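Local coordinates for attaching and effacing protein, pathogenesis factor (Escherichia coli, PDB 4E9L) that acts as an adhesin of the intimin/invasin family, this fragment being a string of immunoglobulin-like domains, probably from its extracellular part, at residues A[260-272]-A[282-294]. Sequence-based numbering, arbitrary orientation. Where two conformers were deposited one is given.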
ATOM      1  N   LEU A 260      -2.494  -4.807   6.481  1.00 13.48           N
ATOM      2  CA  LEU A 260      -3.872  -5.195   6.750  1.00 15.83           C
ATOM      3  C   LEU A 260      -3.781  -6.674   7.114  1.00 18.70           C
ATOM      4  O   LEU A 260      -3.302  -7.466   6.295  1.00 17.92           O
ATOM      5  CB  LEU A 260      -4.735  -4.996   5.469  1.00 17.44           C
ATOM      6  CG  LEU A 260      -6.261  -5.228   5.570  1.00 25.40           C
ATOM      7  CD1 LEU A 260      -6.958  -4.692   4.330  1.00 27.15           C
ATOM      8  CD2 LEU A 260      -6.587  -6.707   5.629  1.00 31.08           C
ATOM      9  N   THR A 261      -4.199  -7.041   8.338  1.00 14.64           N
ATOM     10  CA  THR A 261      -4.180  -8.443   8.763  1.00 14.85           C
ATOM     11  C   THR A 261      -5.623  -8.941   8.792  1.00 19.13           C
ATOM     12  O   THR A 261      -6.471  -8.318   9.427  1.00 18.64           O
ATOM     13  CB  THR A 261      -3.508  -8.634  10.149  1.00 19.76           C
ATOM     14  OG1 THR A 261      -2.257  -7.944  10.204  1.00 21.03           O
ATOM     15  CG2 THR A 261      -3.292 -10.123  10.493  1.00 20.31           C
ATOM     16  N   THR A 262      -5.902 -10.055   8.126  1.00 16.42           N
ATOM     17  CA  THR A 262      -7.264 -10.627   8.157  1.00 17.40           C
ATOM     18  C   THR A 262      -7.390 -11.505   9.405  1.00 21.94           C
ATOM     19  O   THR A 262      -6.378 -11.936   9.951  1.00 20.58           O
ATOM     20  CB  THR A 262      -7.526 -11.481   6.899  1.00 22.28           C
ATOM     21  OG1 THR A 262      -6.666 -12.609   6.950  1.00 18.19           O
ATOM     22  CG2 THR A 262      -7.307 -10.703   5.597  1.00 23.47           C
ATOM     23  N   GLY A 263      -8.625 -11.792   9.820  1.00 20.82           N
ATOM     24  CA  GLY A 263      -8.882 -12.709  10.929  1.00 20.72           C
ATOM     25  C   GLY A 263      -9.383 -14.039  10.381  1.00 23.46           C
ATOM     26  O   GLY A 263      -9.142 -14.342   9.210  1.00 22.36           O
ATOM     27  N   GLY A 264     -10.150 -14.780  11.184  1.00 19.32           N
ATOM     28  CA  GLY A 264     -10.679 -16.096  10.810  1.00 19.01           C
ATOM     29  C   GLY A 264     -11.950 -16.118   9.975  1.00 22.70           C
ATOM     30  O   GLY A 264     -12.440 -17.195   9.597  1.00 22.00           O
ATOM     31  N   LYS A 265     -12.510 -14.929   9.718  1.00 18.37           N
ATOM     32  CA  LYS A 265     -13.757 -14.787   8.968  1.00 18.37           C
ATOM     33  C   LYS A 265     -13.457 -14.586   7.490  1.00 19.59           C
ATOM     34  O   LYS A 265     -12.704 -13.679   7.142  1.00 19.24           O
ATOM     35  CB  LYS A 265     -14.566 -13.603   9.533  1.00 20.42           C
ATOM     36  CG  LYS A 265     -16.061 -13.789   9.405  1.00 35.95           C
ATOM     37  CD  LYS A 265     -16.805 -12.749  10.217  1.00 36.38           C
ATOM     38  CE  LYS A 265     -18.294 -12.900  10.050  1.00 47.56           C
ATOM     39  NZ  LYS A 265     -18.993 -11.606  10.303  1.00 64.35           N
ATOM     40  N   THR A 266     -14.009 -15.456   6.625  1.00 15.88           N
ATOM     41  CA  THR A 266     -13.794 -15.351   5.172  1.00 14.76           C
ATOM     42  C   THR A 266     -14.884 -14.439   4.578  1.00 20.51           C
ATOM     43  O   THR A 266     -15.899 -14.175   5.232  1.00 20.03           O
ATOM     44  CB  THR A 266     -13.792 -16.727   4.492  1.00 19.32           C
ATOM     45  OG1 THR A 266     -15.088 -17.320   4.635  1.00 19.20           O
ATOM     46  CG2 THR A 266     -12.671 -17.655   5.003  1.00 16.98           C
ATOM     47  N   GLY A 267     -14.687 -14.014   3.336  1.00 17.77           N
ATOM     48  CA  GLY A 267     -15.649 -13.166   2.645  1.00 17.91           C
ATOM     49  C   GLY A 267     -15.064 -11.843   2.197  1.00 22.24           C
ATOM     50  O   GLY A 267     -13.846 -11.634   2.251  1.00 20.54           O
ATOM     51  N   GLU A 268     -15.942 -10.928   1.766  1.00 20.25           N
ATOM     52  CA  GLU A 268     -15.535  -9.610   1.304  1.00 21.06           C
ATOM     53  C   GLU A 268     -15.065  -8.700   2.433  1.00 22.09           C
ATOM     54  O   GLU A 268     -15.613  -8.703   3.534  1.00 20.29           O
ATOM     55  CB  GLU A 268     -16.644  -8.918   0.478  1.00 23.69           C
ATOM     56  CG  GLU A 268     -16.947  -9.572  -0.866  1.00 43.24           C
ATOM     57  CD  GLU A 268     -15.782  -9.831  -1.811  1.00 73.79           C
ATOM     58  OE1 GLU A 268     -15.021  -8.880  -2.109  1.00 71.74           O
ATOM     59  OE2 GLU A 268     -15.652 -10.987  -2.276  1.00 66.69           O
ATOM     60  N   LEU A 269     -14.065  -7.900   2.121  1.00 18.96           N
ATOM     61  CA  LEU A 269     -13.462  -6.911   2.997  1.00 19.21           C
ATOM     62  C   LEU A 269     -13.113  -5.659   2.173  1.00 21.93           C
ATOM     63  O   LEU A 269     -12.554  -5.772   1.081  1.00 22.10           O
ATOM     64  CB  LEU A 269     -12.179  -7.532   3.607  1.00 19.59           C
ATOM     65  CG  LEU A 269     -11.354  -6.683   4.573  1.00 24.31           C
ATOM     66  CD1 LEU A 269     -12.208  -6.148   5.683  1.00 25.33           C
ATOM     67  CD2 LEU A 269     -10.234  -7.509   5.184  1.00 27.35           C
ATOM     68  N   ARG A 270     -13.445  -4.480   2.702  1.00 18.37           N
ATOM     69  CA  ARG A 270     -13.137  -3.198   2.065  0.50 18.33           C
ATOM     70  C   ARG A 270     -12.341  -2.352   3.040  1.00 22.59           C
ATOM     71  O   ARG A 270     -12.658  -2.340   4.234  1.00 20.92           O
ATOM     72  CB  ARG A 270     -14.417  -2.452   1.635  0.50 20.09           C
ATOM     73  CG  ARG A 270     -15.138  -3.117   0.468  0.50 30.39           C
ATOM     74  CD  ARG A 270     -16.471  -2.461   0.126  0.50 37.39           C
ATOM     75  NE  ARG A 270     -17.448  -2.530   1.219  0.50 40.32           N
ATOM     76  CZ  ARG A 270     -18.198  -3.589   1.504  0.50 51.83           C
ATOM     77  NH1 ARG A 270     -18.080  -4.708   0.796  0.50 44.79           N
ATOM     78  NH2 ARG A 270     -19.061  -3.545   2.508  0.50 34.18           N
ATOM     79  N   VAL A 271     -11.292  -1.671   2.538  1.00 18.29           N
ATOM     80  CA  VAL A 271     -10.434  -0.821   3.339  1.00 17.56           C
ATOM     81  C   VAL A 271     -10.467   0.597   2.814  1.00 20.76           C
ATOM     82  O   VAL A 271     -10.157   0.844   1.647  1.00 20.60           O
ATOM     83  CB  VAL A 271      -8.981  -1.367   3.539  1.00 20.48           C
ATOM     84  CG1 VAL A 271      -8.301  -1.713   2.223  1.00 20.26           C
ATOM     85  CG2 VAL A 271      -8.113  -0.403   4.370  1.00 19.98           C
ATOM     86  N   MET A 272     -10.830   1.521   3.687  1.00 15.60           N
ATOM     87  CA  MET A 272     -10.853   2.939   3.374  1.00 15.70           C
ATOM     88  C   MET A 272      -9.869   3.663   4.313  1.00 20.35           C
ATOM     89  O   MET A 272     -10.148   3.758   5.509  1.00 19.83           O
ATOM     90  CB  MET A 272     -12.284   3.507   3.489  1.00 18.34           C
ATOM     91  CG  MET A 272     -12.382   5.034   3.271  1.00 21.44           C
ATOM     92  SD  MET A 272     -11.658   5.569   1.696  1.00 25.68           S
ATOM     93  CE  MET A 272     -13.035   5.130   0.579  1.00 22.94           C
ATOM     94  N   THR A 282     -11.102   7.808  -3.236  1.00 28.24           N
ATOM     95  CA  THR A 282     -12.329   7.774  -4.040  1.00 29.58           C
ATOM     96  C   THR A 282     -13.195   6.583  -3.685  1.00 32.42           C
ATOM     97  O   THR A 282     -14.386   6.730  -3.422  1.00 32.82           O
ATOM     98  CB  THR A 282     -11.995   7.770  -5.549  1.00 41.78           C
ATOM     99  OG1 THR A 282     -10.777   8.480  -5.796  1.00 48.45           O
ATOM    100  CG2 THR A 282     -13.109   8.349  -6.379  1.00 36.06           C
ATOM    101  N   GLU A 283     -12.589   5.402  -3.652  1.00 26.47           N
ATOM    102  CA  GLU A 283     -13.330   4.188  -3.346  1.00 26.14           C
ATOM    103  C   GLU A 283     -12.440   3.280  -2.527  1.00 26.21           C
ATOM    104  O   GLU A 283     -11.218   3.329  -2.659  1.00 24.54           O
ATOM    105  CB  GLU A 283     -13.829   3.500  -4.634  1.00 28.28           C
ATOM    106  CG  GLU A 283     -12.728   3.134  -5.620  1.00 39.89           C
ATOM    107  CD  GLU A 283     -13.197   2.506  -6.921  1.00 71.82           C
ATOM    108  OE1 GLU A 283     -13.868   1.449  -6.872  1.00 70.85           O
ATOM    109  OE2 GLU A 283     -12.857   3.056  -7.993  1.00 69.43           O
ATOM    110  N   ALA A 284     -13.046   2.494  -1.647  1.00 22.39           N
ATOM    111  CA  ALA A 284     -12.309   1.578  -0.775  1.00 21.30           C
ATOM    112  C   ALA A 284     -11.634   0.501  -1.612  1.00 23.70           C
ATOM    113  O   ALA A 284     -12.178   0.105  -2.654  1.00 23.15           O
ATOM    114  CB  ALA A 284     -13.270   0.935   0.216  1.00 22.03           C
ATOM    115  N   ALA A 285     -10.439   0.057  -1.199  1.00 19.38           N
ATOM    116  CA  ALA A 285      -9.790  -1.063  -1.896  1.00 19.71           C
ATOM    117  C   ALA A 285     -10.547  -2.339  -1.455  1.00 24.78           C
ATOM    118  O   ALA A 285     -10.904  -2.473  -0.279  1.00 23.34           O
ATOM    119  CB  ALA A 285      -8.330  -1.167  -1.513  1.00 19.84           C
ATOM    120  N   GLN A 286     -10.835  -3.242  -2.396  1.00 21.73           N
ATOM    121  CA  GLN A 286     -11.572  -4.436  -2.052  1.00 23.04           C
ATOM    122  C   GLN A 286     -10.760  -5.723  -2.205  1.00 25.15           C
ATOM    123  O   GLN A 286      -9.992  -5.903  -3.159  1.00 22.65           O
ATOM    124  CB  GLN A 286     -12.894  -4.505  -2.832  1.00 26.20           C
ATOM    125  CG  GLN A 286     -13.937  -5.466  -2.234  1.00 55.40           C
ATOM    126  CD  GLN A 286     -15.365  -5.155  -2.645  1.00 86.44           C
ATOM    127  OE1 GLN A 286     -15.682  -4.102  -3.217  1.00 86.45           O
ATOM    128  NE2 GLN A 286     -16.273  -6.058  -2.324  1.00 80.82           N
ATOM    129  N   LEU A 287     -10.920  -6.606  -1.219  1.00 21.04           N
ATOM    130  CA  LEU A 287     -10.307  -7.915  -1.279  1.00 20.43           C
ATOM    131  C   LEU A 287     -11.266  -8.979  -0.774  1.00 21.56           C
ATOM    132  O   LEU A 287     -12.283  -8.670  -0.129  1.00 21.76           O
ATOM    133  CB  LEU A 287      -8.899  -7.996  -0.627  1.00 20.86           C
ATOM    134  CG  LEU A 287      -8.720  -7.843   0.892  1.00 25.74           C
ATOM    135  CD1 LEU A 287      -8.903  -9.195   1.627  1.00 26.80           C
ATOM    136  CD2 LEU A 287      -7.288  -7.439   1.191  1.00 28.68           C
ATOM    137  N   THR A 288     -10.960 -10.217  -1.116  1.00 16.72           N
ATOM    138  CA  THR A 288     -11.696 -11.375  -0.656  1.00 16.76           C
ATOM    139  C   THR A 288     -10.799 -12.113   0.320  1.00 19.02           C
ATOM    140  O   THR A 288      -9.652 -12.472  -0.019  1.00 18.00           O
ATOM    141  CB  THR A 288     -12.110 -12.257  -1.855  1.00 24.24           C
ATOM    142  OG1 THR A 288     -13.043 -11.517  -2.640  1.00 25.58           O
ATOM    143  CG2 THR A 288     -12.777 -13.554  -1.431  1.00 24.14           C
ATOM    144  N   VAL A 289     -11.318 -12.369   1.517  1.00 15.26           N
ATOM    145  CA  VAL A 289     -10.619 -13.225   2.475  1.00 13.05           C
ATOM    146  C   VAL A 289     -11.071 -14.667   2.143  1.00 16.70           C
ATOM    147  O   VAL A 289     -12.262 -14.981   2.166  1.00 15.27           O
ATOM    148  CB  VAL A 289     -10.805 -12.853   3.972  1.00 15.61           C
ATOM    149  CG1 VAL A 289      -9.961 -13.763   4.882  1.00 14.35           C
ATOM    150  CG2 VAL A 289     -10.473 -11.382   4.229  1.00 14.96           C
ATOM    151  N   ILE A 290     -10.120 -15.508   1.777  1.00 14.90           N
ATOM    152  CA  ILE A 290     -10.341 -16.917   1.460  1.00 15.27           C
ATOM    153  C   ILE A 290      -9.890 -17.754   2.650  1.00 18.67           C
ATOM    154  O   ILE A 290      -9.350 -17.181   3.597  1.00 15.91           O
ATOM    155  CB  ILE A 290      -9.651 -17.280   0.119  1.00 18.76           C
ATOM    156  CG1 ILE A 290      -8.091 -17.178   0.205  1.00 18.80           C
ATOM    157  CG2 ILE A 290     -10.240 -16.400  -1.028  1.00 18.21           C
ATOM    158  CD1 ILE A 290      -7.302 -17.866  -0.995  1.00 17.92           C
ATOM    159  N   ALA A 291     -10.101 -19.094   2.636  1.00 16.55           N
ATOM    160  CA  ALA A 291      -9.674 -19.923   3.772  1.00 16.51           C
ATOM    161  C   ALA A 291      -8.182 -19.808   4.057  1.00 18.87           C
ATOM    162  O   ALA A 291      -7.379 -19.577   3.141  1.00 16.80           O
ATOM    163  CB  ALA A 291     -10.070 -21.393   3.559  1.00 17.21           C
ATOM    164  N   GLY A 292      -7.816 -19.975   5.327  1.00 15.39           N
ATOM    165  CA  GLY A 292      -6.418 -19.931   5.730  1.00 15.20           C
ATOM    166  C   GLY A 292      -5.649 -21.148   5.235  1.00 21.51           C
ATOM    167  O   GLY A 292      -6.202 -22.014   4.529  1.00 20.10           O
ATOM    168  N   GLU A 293      -4.357 -21.208   5.585  1.00 20.11           N
ATOM    169  CA  GLU A 293      -3.472 -22.343   5.285  1.00 20.90           C
ATOM    170  C   GLU A 293      -4.184 -23.600   5.823  1.00 24.70           C
ATOM    171  O   GLU A 293      -4.769 -23.549   6.913  1.00 22.62           O
ATOM    172  CB  GLU A 293      -2.150 -22.159   6.073  1.00 23.41           C
ATOM    173  CG  GLU A 293      -1.043 -23.148   5.720  1.00 42.43           C
ATOM    174  CD  GLU A 293       0.331 -22.878   6.322  1.00 82.27           C
ATOM    175  OE1 GLU A 293       0.442 -22.001   7.213  1.00 88.81           O
ATOM    176  OE2 GLU A 293       1.301 -23.550   5.902  1.00 78.43           O
ATOM    177  N   MET A 294      -4.138 -24.707   5.083  1.00 23.83           N
ATOM    178  CA  MET A 294      -4.805 -25.912   5.572  1.00 26.02           C
ATOM    179  C   MET A 294      -4.271 -26.395   6.931  1.00 24.73           C
ATOM    180  O   MET A 294      -3.093 -26.223   7.254  1.00 23.70           O
ATOM    181  CB  MET A 294      -4.898 -27.012   4.506  1.00 30.38           C
ATOM    182  CG  MET A 294      -3.648 -27.814   4.317  1.00 37.73           C
ATOM    183  SD  MET A 294      -3.669 -29.341   5.300  1.00 45.77           S
ATOM    184  CE  MET A 294      -5.185 -30.071   4.744  1.00 42.61           C
TER
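V289 packs its two methyl groups into the turn that joins strand 255-261 to strand 267-275, and this is the tight end of the contact. Its CG2 meets T262 CG2 tip to tip at 3.5 Å, while CG1, held anti to the backbone N (chi1 -177°), lies against the backbone oxygen of K265. T262 OG1 turns to E210 O instead. On the same buried face L269 and L287 run side by side, pointing the same way, with L269 CD2 4.2 Å from L287 CD1 and 4.0 Å from V289 CG2; the other methyl of L287, CD2, reaches L260 CD1 in the facing sheet. V271 CG1 and A285 CB, 3.8 Å apart, continue this layer toward V201. Six backbone hydrogen bonds knit strands 267-272 and 285-290 into an antiparallel hairpin, the last two strands of a bacterial immunoglobulin-like domain of the invasin type, whose second sheet packs against the face carrying L269, L287 and V289. G267 pairs with V289 at a positive phi (121°), a conformation readily reached by glycine. The opposite face of the hairpin is polar and looser. There the E268 carboxylate bridges two residues of the partner strand: OE2 accepts from T288 OG1 at 2.7 Å on its syn side, and OE1 takes a longer, bent bond of 3.1 Å from Q286 NE2 on its anti side, both donors lying out of the carboxylate plane. A bend at chi2 (-52°) brings the carboxylate across toward strand 285-290. Beside it, in one of its two conformers, R270 runs its stem along exposed Q286, with R270 CG 3.7 Å from Q286 CD.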